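N-terminal acetyltransferase B complex subunit MDM20 (Candida albicans, PDB 5K04) serves as the non-catalytic, helical-repeat subunit of the NatB N-terminal acetyltransferase, probably holding the catalytic subunit NAT3 in place. Local coordinates at residues V396-L401 with Y409-W414; N119-Y124 with E478-G483; T250-I255 with K283-I288. One frame throughout, in Å; residues are numbered along the deposited sequence.

Interaction 1 (V396-L401 with Y409-W414)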
loop_
_atom_site.group_PDB
_atom_site.type_symbol
_atom_site.label_atom_id
_atom_site.label_comp_id
_atom_site.label_asym_id
_atom_site.label_seq_id
_atom_site.Cartn_x
_atom_site.Cartn_y
_atom_site.Cartn_z
ATOM N N VAL A 396 -8.983 -7.232 -27.474
ATOM C CA VAL A 396 -8.331 -8.071 -28.479
ATOM C C VAL A 396 -6.923 -7.565 -28.778
ATOM O O VAL A 396 -5.987 -8.350 -28.965
ATOM C CB VAL A 396 -9.195 -8.119 -29.750
ATOM C CG1 VAL A 396 -8.509 -8.901 -30.835
ATOM C CG2 VAL A 396 -10.548 -8.719 -29.422
ATOM N N LEU A 397 -6.749 -6.242 -28.814
ATOM C CA LEU A 397 -5.436 -5.692 -29.129
ATOM C C LEU A 397 -4.460 -5.891 -27.971
ATOM O O LEU A 397 -3.308 -6.286 -28.187
ATOM C CB LEU A 397 -5.564 -4.212 -29.506
ATOM C CG LEU A 397 -6.386 -3.897 -30.769
ATOM C CD1 LEU A 397 -6.700 -2.396 -30.932
ATOM C CD2 LEU A 397 -5.679 -4.413 -32.016
ATOM N N LEU A 398 -4.912 -5.657 -26.735
ATOM C CA LEU A 398 -4.053 -5.865 -25.566
ATOM C C LEU A 398 -3.575 -7.311 -25.483
ATOM O O LEU A 398 -2.373 -7.570 -25.371
ATOM C CB LEU A 398 -4.796 -5.460 -24.288
ATOM C CG LEU A 398 -5.014 -3.951 -24.118
ATOM C CD1 LEU A 398 -5.771 -3.650 -22.844
ATOM C CD2 LEU A 398 -3.684 -3.158 -24.137
ATOM N N LYS A 399 -4.512 -8.269 -25.576
ATOM C CA LYS A 399 -4.152 -9.689 -25.583
ATOM C C LYS A 399 -3.166 -10.007 -26.700
ATOM O O LYS A 399 -2.242 -10.806 -26.513
ATOM C CB LYS A 399 -5.403 -10.566 -25.724
ATOM C CG LYS A 399 -6.381 -10.443 -24.573
ATOM C CD LYS A 399 -7.676 -11.167 -24.867
ATOM C CE LYS A 399 -7.439 -12.660 -25.053
ATOM N NZ LYS A 399 -8.651 -13.308 -25.619
ATOM N N HIS A 400 -3.352 -9.402 -27.874
ATOM C CA HIS A 400 -2.454 -9.700 -28.985
ATOM C C HIS A 400 -1.044 -9.218 -28.694
ATOM O O HIS A 400 -0.074 -9.951 -28.908
ATOM C CB HIS A 400 -2.966 -9.074 -30.282
ATOM C CG HIS A 400 -2.087 -9.364 -31.453
ATOM N ND1 HIS A 400 -1.122 -8.486 -31.897
ATOM C CD2 HIS A 400 -1.988 -10.459 -32.239
ATOM C CE1 HIS A 400 -0.480 -9.019 -32.920
ATOM N NE2 HIS A 400 -0.987 -10.215 -33.147
ATOM N N LEU A 401 -0.920 -7.987 -28.195
ATOM C CA LEU A 401 0.372 -7.460 -27.768
ATOM C C LEU A 401 1.011 -8.324 -26.681
ATOM O O LEU A 401 2.231 -8.536 -26.683
ATOM C CB LEU A 401 0.193 -6.020 -27.279
ATOM C CG LEU A 401 -0.458 -5.071 -28.290
ATOM C CD1 LEU A 401 -0.668 -3.692 -27.703
ATOM C CD2 LEU A 401 0.343 -4.998 -29.586
ATOM N N TYR A 409 3.502 -5.354 -17.664
ATOM C CA TYR A 409 2.496 -5.236 -16.621
ATOM C C TYR A 409 1.486 -4.138 -16.936
ATOM O O TYR A 409 0.303 -4.276 -16.600
ATOM C CB TYR A 409 3.173 -5.011 -15.263
ATOM C CG TYR A 409 3.795 -3.648 -15.050
ATOM C CD1 TYR A 409 3.016 -2.543 -14.726
ATOM C CD2 TYR A 409 5.167 -3.463 -15.141
ATOM C CE1 TYR A 409 3.582 -1.288 -14.518
ATOM C CE2 TYR A 409 5.745 -2.190 -14.945
ATOM C CZ TYR A 409 4.951 -1.115 -14.638
ATOM O OH TYR A 409 5.510 0.133 -14.416
ATOM N N LYS A 410 1.915 -3.048 -17.580
ATOM C CA LYS A 410 0.963 -1.983 -17.876
ATOM C C LYS A 410 -0.141 -2.490 -18.789
ATOM O O LYS A 410 -1.318 -2.180 -18.582
ATOM C CB LYS A 410 1.667 -0.769 -18.491
ATOM C CG LYS A 410 2.526 -0.003 -17.485
ATOM C CD LYS A 410 2.757 1.436 -17.908
ATOM C CE LYS A 410 3.568 1.554 -19.163
ATOM N NZ LYS A 410 4.928 1.029 -18.996
ATOM N N LEU A 411 0.218 -3.288 -19.793
ATOM C CA LEU A 411 -0.800 -3.861 -20.667
ATOM C C LEU A 411 -1.720 -4.777 -19.880
ATOM O O LEU A 411 -2.931 -4.815 -20.134
ATOM C CB LEU A 411 -0.157 -4.625 -21.833
ATOM C CG LEU A 411 0.812 -3.910 -22.786
ATOM C CD1 LEU A 411 1.391 -4.895 -23.843
ATOM C CD2 LEU A 411 0.152 -2.723 -23.471
ATOM N N LYS A 412 -1.154 -5.536 -18.930
ATOM C CA LYS A 412 -1.951 -6.436 -18.099
ATOM C C LYS A 412 -2.930 -5.666 -17.222
ATOM O O LYS A 412 -4.110 -6.032 -17.120
ATOM C CB LYS A 412 -1.031 -7.294 -17.239
ATOM C CG LYS A 412 -0.330 -8.396 -18.015
ATOM C CD LYS A 412 0.469 -9.285 -17.106
ATOM C CE LYS A 412 1.108 -10.447 -17.874
ATOM N NZ LYS A 412 1.725 -11.382 -16.872
ATOM N N LEU A 413 -2.464 -4.583 -16.593
ATOM C CA LEU A 413 -3.354 -3.808 -15.732
ATOM C C LEU A 413 -4.509 -3.243 -16.538
ATOM O O LEU A 413 -5.663 -3.283 -16.096
ATOM C CB LEU A 413 -2.586 -2.679 -15.043
ATOM C CG LEU A 413 -1.475 -3.105 -14.083
ATOM C CD1 LEU A 413 -0.763 -1.894 -13.528
ATOM C CD2 LEU A 413 -2.038 -3.927 -12.981
ATOM N N TRP A 414 -4.216 -2.730 -17.736
ATOM C CA TRP A 414 -5.260 -2.150 -18.570
ATOM C C TRP A 414 -6.249 -3.219 -19.023
ATOM O O TRP A 414 -7.464 -2.986 -19.026
ATOM C CB TRP A 414 -4.627 -1.434 -19.769
ATOM C CG TRP A 414 -4.267 -0.028 -19.457
ATOM C CD1 TRP A 414 -3.025 0.448 -19.120
ATOM C CD2 TRP A 414 -5.160 1.093 -19.393
ATOM N NE1 TRP A 414 -3.088 1.796 -18.872
ATOM C CE2 TRP A 414 -4.387 2.218 -19.026
ATOM C CE3 TRP A 414 -6.535 1.254 -19.602
ATOM C CZ2 TRP A 414 -4.945 3.501 -18.868
ATOM C CZ3 TRP A 414 -7.094 2.534 -19.462
ATOM C CH2 TRP A 414 -6.292 3.640 -19.093
#
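Leu398 is the first residue of 396-401 to reach the other helix, and it does so with both of its methyls. CD1 goes to the C-terminal end of 409-414, where it lies 3.9 Å from Trp414 C, on the main chain, and also touches Trp414 CB. CD2 takes the other direction and meets Leu411 CD2 at 3.9 Å. Chi1 of -71° sets the Leu398 CG anti to its own carbonyl carbon and lays the fork of the side chain across the ground between Leu411 and Trp414. The indole of Trp414 leads away from this contact: its NE1 is hydrogen-bonded to Glu555 O, its ring meets Trp556 edge-to-face, and it makes a cation-pi contact with Lys417.

The two segments belong to helices 388-404 and 409-419, a helical hairpin closed by a short link and consistent with the TPR-like character of this family. Their local axes run antiparallel at 151° and approach to 9.7 Å, with Leu398 and Leu411 as the nearest CA pair, 6.2 Å apart.

One turn on from Leu398, Leu401 offers CB rather than its methyls: Leu411 CD1 comes to 3.8 Å from Leu401 CB. Leu411 therefore uses one methyl for each partner, CD2 for Leu398 and CD1 for Leu401, its CG lying beside the backbone N (chi1 -58°). No hydrogen bond crosses between the segments; the four touching residues are buried and meet through carbon alone. Ile380 packs against Leu398, and Thr376 and Tyr356 close in on Leu401, while on the second helix Tyr409 packs on Pro17 and Leu413 on Leu20, both of the NAT3 chain.

Interaction 2 (N119-Y124 with E478-G483); sequences NSIEKY and ESIIQG
Ile121 makes the whole apolar contact from its side, against Ile480 and Ile481 of the long helix. Ile121 and Ile480 lie alongside one another, running in opposite directions, so that the long branch of each meets the short branch of the other: Ile121 CD1 is 3.8 Å from Ile480 CG2, and Ile121 CG2 is 3.8 Å from Ile480 CD1. Both have CG1 beside the backbone N (chi1 -70° and -65°), which sets CG2 anti to the N, beside the carbonyl carbon, with the two branches spread for this double exchange. Ile121 CD1 also reaches Ile481, 4.0 Å from its CG1. Phe129 packs on Ile121 and Phe495 on Ile480, extending the apolar patch.

None of the hydrogen bonds crosses the contact. Within the segments, a type I beta turn from Ser120 to Lys123 is closed by Lys123 N to Ser120 O, 2.9 Å, and holds Ile121 at a corner facing the long helix; on that helix Gln482 NE2 donates to the anti lone pair of Glu478 OE1 over 3.0 Å, bent to 138° and with OE1 tilted out of the amide plane. Two others lead outward, Tyr124 OH to Ser499 OG and Ser479 OG to Ser33 OG of the NAT3 chain.

This is long-range packing in an all-helical superhelix: the turn between helices 109-120 and 126-138, early in the chain, rests on the long helix 456-485, which itself touches NAT3.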
loop_
_atom_site.group_PDB
_atom_site.type_symbol
_atom_site.label_atom_id
_atom_site.label_comp_id
_atom_site.label_asym_id
_atom_site.label_seq_id
_atom_site.Cartn_x
_atom_site.Cartn_y
_atom_site.Cartn_z
ATOM N N ASN A 119 0.942 -3.560 24.021
ATOM C CA ASN A 119 -0.496 -3.613 23.829
ATOM C C ASN A 119 -1.040 -2.315 23.253
ATOM O O ASN A 119 -2.101 -2.329 22.630
ATOM C CB ASN A 119 -1.187 -3.944 25.157
ATOM C CG ASN A 119 -0.911 -5.386 25.622
ATOM O OD1 ASN A 119 -0.499 -5.625 26.755
ATOM N ND2 ASN A 119 -1.142 -6.344 24.737
ATOM N N SER A 120 -0.317 -1.205 23.421
ATOM C CA SER A 120 -0.786 0.106 22.996
ATOM C C SER A 120 -0.480 0.407 21.541
ATOM O O SER A 120 -1.053 1.355 21.000
ATOM C CB SER A 120 -0.170 1.221 23.862
ATOM O OG SER A 120 -0.701 1.214 25.180
ATOM N N ILE A 121 0.407 -0.361 20.904
ATOM C CA ILE A 121 0.914 0.031 19.591
ATOM C C ILE A 121 -0.226 0.128 18.580
ATOM O O ILE A 121 -0.357 1.130 17.866
ATOM C CB ILE A 121 2.019 -0.937 19.141
ATOM C CG1 ILE A 121 3.253 -0.702 20.024
ATOM C CG2 ILE A 121 2.339 -0.738 17.652
ATOM C CD1 ILE A 121 4.480 -1.509 19.674
ATOM N N GLU A 122 -1.091 -0.896 18.543
ATOM C CA GLU A 122 -2.262 -0.908 17.667
ATOM C C GLU A 122 -3.081 0.376 17.760
ATOM O O GLU A 122 -3.718 0.778 16.781
ATOM C CB GLU A 122 -3.150 -2.113 18.015
ATOM C CG GLU A 122 -2.499 -3.497 17.822
ATOM C CD GLU A 122 -1.757 -4.000 19.061
ATOM O OE1 GLU A 122 -1.237 -3.168 19.840
ATOM O OE2 GLU A 122 -1.700 -5.236 19.256
ATOM N N LYS A 123 -3.084 1.022 18.921
ATOM C CA LYS A 123 -3.799 2.274 19.164
ATOM C C LYS A 123 -2.762 3.382 19.205
ATOM O O LYS A 123 -2.112 3.602 20.230
ATOM C CB LYS A 123 -4.587 2.219 20.470
ATOM C CG LYS A 123 -5.710 1.208 20.489
ATOM C CD LYS A 123 -6.453 1.219 21.820
ATOM C CE LYS A 123 -7.707 0.374 21.714
ATOM N NZ LYS A 123 -8.479 0.328 22.971
ATOM N N TYR A 124 -2.627 4.104 18.103
ATOM C CA TYR A 124 -1.471 4.986 17.919
ATOM C C TYR A 124 -1.707 6.313 18.645
ATOM O O TYR A 124 -1.836 7.386 18.052
ATOM C CB TYR A 124 -1.200 5.181 16.433
ATOM C CG TYR A 124 -1.196 3.883 15.645
ATOM C CD1 TYR A 124 -2.387 3.341 15.162
ATOM C CD2 TYR A 124 -0.007 3.196 15.392
ATOM C CE1 TYR A 124 -2.402 2.154 14.452
ATOM C CE2 TYR A 124 -0.009 2.002 14.675
ATOM C CZ TYR A 124 -1.217 1.489 14.206
ATOM O OH TYR A 124 -1.258 0.309 13.493
ATOM N N GLU A 478 5.912 -6.295 15.228
ATOM C CA GLU A 478 7.241 -6.758 15.641
ATOM C C GLU A 478 8.348 -5.833 15.126
ATOM O O GLU A 478 9.309 -5.543 15.841
ATOM C CB GLU A 478 7.462 -8.195 15.152
ATOM C CG GLU A 478 8.796 -8.842 15.585
ATOM C CD GLU A 478 8.922 -9.099 17.106
ATOM O OE1 GLU A 478 10.024 -9.471 17.558
ATOM O OE2 GLU A 478 7.924 -8.936 17.838
ATOM N N SER A 479 8.212 -5.346 13.891
ATOM C CA SER A 479 9.150 -4.363 13.349
ATOM C C SER A 479 9.228 -3.111 14.228
ATOM O O SER A 479 10.321 -2.581 14.474
ATOM C CB SER A 479 8.728 -3.998 11.919
ATOM O OG SER A 479 8.699 -5.151 11.094
ATOM N N ILE A 480 8.076 -2.627 14.708
ATOM C CA ILE A 480 8.052 -1.467 15.598
ATOM C C ILE A 480 8.755 -1.771 16.918
ATOM O O ILE A 480 9.493 -0.934 17.451
ATOM C CB ILE A 480 6.600 -1.009 15.828
ATOM C CG1 ILE A 480 5.994 -0.495 14.517
ATOM C CG2 ILE A 480 6.556 0.048 16.919
ATOM C CD1 ILE A 480 4.523 -0.172 14.609
ATOM N N ILE A 481 8.552 -2.973 17.455
ATOM C CA ILE A 481 9.177 -3.351 18.723
ATOM C C ILE A 481 10.685 -3.450 18.559
ATOM O O ILE A 481 11.458 -2.936 19.380
ATOM C CB ILE A 481 8.576 -4.675 19.239
ATOM C CG1 ILE A 481 7.126 -4.470 19.695
ATOM C CG2 ILE A 481 9.416 -5.272 20.365
ATOM C CD1 ILE A 481 6.451 -5.734 20.234
ATOM N N GLN A 482 11.121 -4.116 17.494
ATOM C CA GLN A 482 12.550 -4.281 17.235
ATOM C C GLN A 482 13.197 -2.959 16.853
ATOM O O GLN A 482 14.345 -2.690 17.226
ATOM C CB GLN A 482 12.760 -5.307 16.121
ATOM C CG GLN A 482 12.385 -6.727 16.481
ATOM C CD GLN A 482 12.427 -7.651 15.271
ATOM O OE1 GLN A 482 12.754 -7.227 14.157
ATOM N NE2 GLN A 482 12.091 -8.923 15.484
ATOM N N GLY A 483 12.491 -2.137 16.076
ATOM C CA GLY A 483 13.034 -0.837 15.725
ATOM C C GLY A 483 13.273 0.035 16.943
ATOM O O GLY A 483 14.250 0.777 16.994
#

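Interaction 3 (T250-I255 with K283-I288)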
loop_
_atom_site.group_PDB
_atom_site.type_symbol
_atom_site.label_atom_id
_atom_site.label_comp_id
_atom_site.label_asym_id
_atom_site.label_seq_id
_atom_site.Cartn_x
_atom_site.Cartn_y
_atom_site.Cartn_z
ATOM N N THR A 250 22.297 16.961 -5.445
ATOM C CA THR A 250 23.525 17.560 -4.937
ATOM C C THR A 250 24.213 18.421 -5.997
ATOM O O THR A 250 24.846 19.431 -5.658
ATOM C CB THR A 250 24.467 16.463 -4.429
ATOM O OG1 THR A 250 23.764 15.626 -3.496
ATOM C CG2 THR A 250 25.696 17.080 -3.737
ATOM N N TRP A 251 24.080 18.054 -7.278
ATOM C CA TRP A 251 24.622 18.882 -8.353
ATOM C C TRP A 251 23.897 20.217 -8.422
ATOM O O TRP A 251 24.527 21.268 -8.606
ATOM C CB TRP A 251 24.508 18.170 -9.703
ATOM C CG TRP A 251 25.588 17.144 -10.034
ATOM C CD1 TRP A 251 25.426 15.785 -10.145
ATOM C CD2 TRP A 251 26.968 17.402 -10.339
ATOM N NE1 TRP A 251 26.615 15.190 -10.489
ATOM C CE2 TRP A 251 27.578 16.160 -10.607
ATOM C CE3 TRP A 251 27.748 18.560 -10.392
ATOM C CZ2 TRP A 251 28.928 16.047 -10.932
ATOM C CZ3 TRP A 251 29.084 18.445 -10.713
ATOM C CH2 TRP A 251 29.661 17.197 -10.980
ATOM N N LYS A 252 22.574 20.193 -8.276
ATOM C CA LYS A 252 21.798 21.425 -8.367
ATOM C C LYS A 252 22.158 22.381 -7.240
ATOM O O LYS A 252 22.322 23.586 -7.468
ATOM C CB LYS A 252 20.305 21.102 -8.350
ATOM C CG LYS A 252 19.825 20.362 -9.600
ATOM C CD LYS A 252 18.483 19.642 -9.374
ATOM C CE LYS A 252 17.326 20.613 -9.234
ATOM N NZ LYS A 252 16.055 19.893 -8.977
ATOM N N LEU A 253 22.294 21.858 -6.017
ATOM C CA LEU A 253 22.753 22.687 -4.907
ATOM C C LEU A 253 24.143 23.255 -5.180
ATOM O O LEU A 253 24.432 24.399 -4.815
ATOM C CB LEU A 253 22.742 21.872 -3.613
ATOM C CG LEU A 253 21.373 21.428 -3.068
ATOM C CD1 LEU A 253 21.538 20.743 -1.717
ATOM C CD2 LEU A 253 20.388 22.566 -2.921
ATOM N N TRP A 254 24.994 22.488 -5.872
ATOM C CA TRP A 254 26.355 22.940 -6.151
ATOM C C TRP A 254 26.381 24.128 -7.109
ATOM O O TRP A 254 27.186 25.050 -6.926
ATOM C CB TRP A 254 27.184 21.787 -6.713
ATOM C CG TRP A 254 28.595 22.157 -7.054
ATOM C CD1 TRP A 254 29.648 22.304 -6.183
ATOM C CD2 TRP A 254 29.122 22.397 -8.363
ATOM N NE1 TRP A 254 30.791 22.644 -6.878
ATOM C CE2 TRP A 254 30.490 22.706 -8.215
ATOM C CE3 TRP A 254 28.565 22.394 -9.647
ATOM C CZ2 TRP A 254 31.304 22.994 -9.297
ATOM C CZ3 TRP A 254 29.371 22.700 -10.721
ATOM C CH2 TRP A 254 30.730 22.988 -10.542
ATOM N N ILE A 255 25.532 24.121 -8.147
ATOM C CA ILE A 255 25.507 25.263 -9.064
ATOM C C ILE A 255 24.750 26.429 -8.448
ATOM O O ILE A 255 25.093 27.596 -8.675
ATOM C CB ILE A 255 24.910 24.889 -10.437
ATOM C CG1 ILE A 255 23.438 24.479 -10.318
ATOM C CG2 ILE A 255 25.755 23.826 -11.135
ATOM C CD1 ILE A 255 22.708 24.382 -11.636
ATOM N N LYS A 283 23.530 20.850 -17.234
ATOM C CA LYS A 283 23.870 21.941 -18.146
ATOM C C LYS A 283 22.629 22.723 -18.553
ATOM O O LYS A 283 22.694 23.948 -18.726
ATOM C CB LYS A 283 24.589 21.386 -19.372
ATOM C CG LYS A 283 26.038 21.046 -19.102
ATOM C CD LYS A 283 26.757 20.586 -20.351
ATOM C CE LYS A 283 28.239 20.312 -20.074
ATOM N NZ LYS A 283 29.061 21.546 -19.830
ATOM N N ILE A 284 21.491 22.032 -18.675
ATOM C CA ILE A 284 20.210 22.708 -18.850
ATOM C C ILE A 284 19.869 23.515 -17.610
ATOM O O ILE A 284 19.462 24.680 -17.695
ATOM C CB ILE A 284 19.099 21.692 -19.162
ATOM C CG1 ILE A 284 19.541 20.748 -20.284
ATOM C CG2 ILE A 284 17.830 22.435 -19.541
ATOM C CD1 ILE A 284 18.545 19.663 -20.602
ATOM N N GLU A 285 20.006 22.892 -16.440
ATOM C CA GLU A 285 19.729 23.581 -15.184
ATOM C C GLU A 285 20.673 24.765 -14.984
ATOM O O GLU A 285 20.303 25.759 -14.348
ATOM C CB GLU A 285 19.842 22.591 -14.024
ATOM C CG GLU A 285 18.859 22.843 -12.879
ATOM C CD GLU A 285 17.484 22.252 -13.115
ATOM O OE1 GLU A 285 17.399 21.131 -13.664
ATOM O OE2 GLU A 285 16.488 22.913 -12.743
ATOM N N LEU A 286 21.883 24.688 -15.542
ATOM C CA LEU A 286 22.845 25.768 -15.364
ATOM C C LEU A 286 22.542 26.925 -16.305
ATOM O O LEU A 286 22.735 28.085 -15.934
ATOM C CB LEU A 286 24.270 25.245 -15.567
ATOM C CG LEU A 286 25.414 26.252 -15.368
ATOM C CD1 LEU A 286 25.527 26.674 -13.913
ATOM C CD2 LEU A 286 26.748 25.705 -15.890
ATOM N N ASP A 287 22.049 26.627 -17.516
ATOM C CA ASP A 287 21.573 27.680 -18.412
ATOM C C ASP A 287 20.424 28.460 -17.782
ATOM O O ASP A 287 20.411 29.696 -17.802
ATOM C CB ASP A 287 21.131 27.079 -19.745
ATOM C CG ASP A 287 22.282 26.511 -20.535
ATOM O OD1 ASP A 287 23.438 26.689 -20.094
ATOM O OD2 ASP A 287 22.026 25.882 -21.584
ATOM N N ILE A 288 19.444 27.747 -17.226
ATOM C CA ILE A 288 18.317 28.396 -16.563
ATOM C C ILE A 288 18.811 29.284 -15.425
ATOM O O ILE A 288 18.383 30.436 -15.281
ATOM C CB ILE A 288 17.326 27.327 -16.068
ATOM C CG1 ILE A 288 16.635 26.661 -17.257
ATOM C CG2 ILE A 288 16.318 27.908 -15.081
ATOM C CD1 ILE A 288 15.847 25.414 -16.891
HETATM O O HOH W 1 15.172 19.510 -11.793
#
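Ile255 and Glu285 carry most of this contact between helices 248-260 and 277-289, two helices of what is consistent with a TPR-like array, whose local axes run roughly parallel at 31° and 10.4 Å apart. Ile255 lies over the backbone of the second helix: its CD1 is 3.9 Å from Glu285 O and also touches Glu285 CB. Its CG1 sits between the backbone N and the carbonyl carbon (chi1 64°), so that CG2 falls beside the N. From there CG2 and CB together receive Leu286 CD1, which comes to 4.0 Å from Ile255 CB as the two side chains cross. Leu286 is backed by Phe265 and Leu268 of the intervening short helix, and Leu282 and Leu289 flank Ile255.

Toward the more exposed margin, the bent chain of Glu285 faces Lys252, with Lys252 CE 4.2 Å from Glu285 CD. Opposite charges are near, but Lys252 NZ and Glu285 OE2 remain 4.8 Å apart, and Tyr318 OH is hydrogen-bonded to Glu285 OE1. A water bridges the pair: it accepts from Lys252 NZ at 3.0 Å and donates a weak bond to Glu285 OE1 at 3.3 Å.

The three contacts are well separated, with centres 40 to 43 Å apart and no direct touch; the closest two, interactions 1 and 3, still have about 23 Å between nearest atoms. Interactions 3 and 1 follow one another along the chain as local helix pairings, and both fall within the stretch bracketed by interaction 2, whose 119-124 and 478-483 come together across more than 350 residues. Interactions 1 and 2 lie on opposite sides of the chain's centre, yet residues of both segment pairs touch NAT3, whereas no other chain touches interaction 3. This is consistent with a superhelix wrapped around the catalytic subunit and touching it at points far apart.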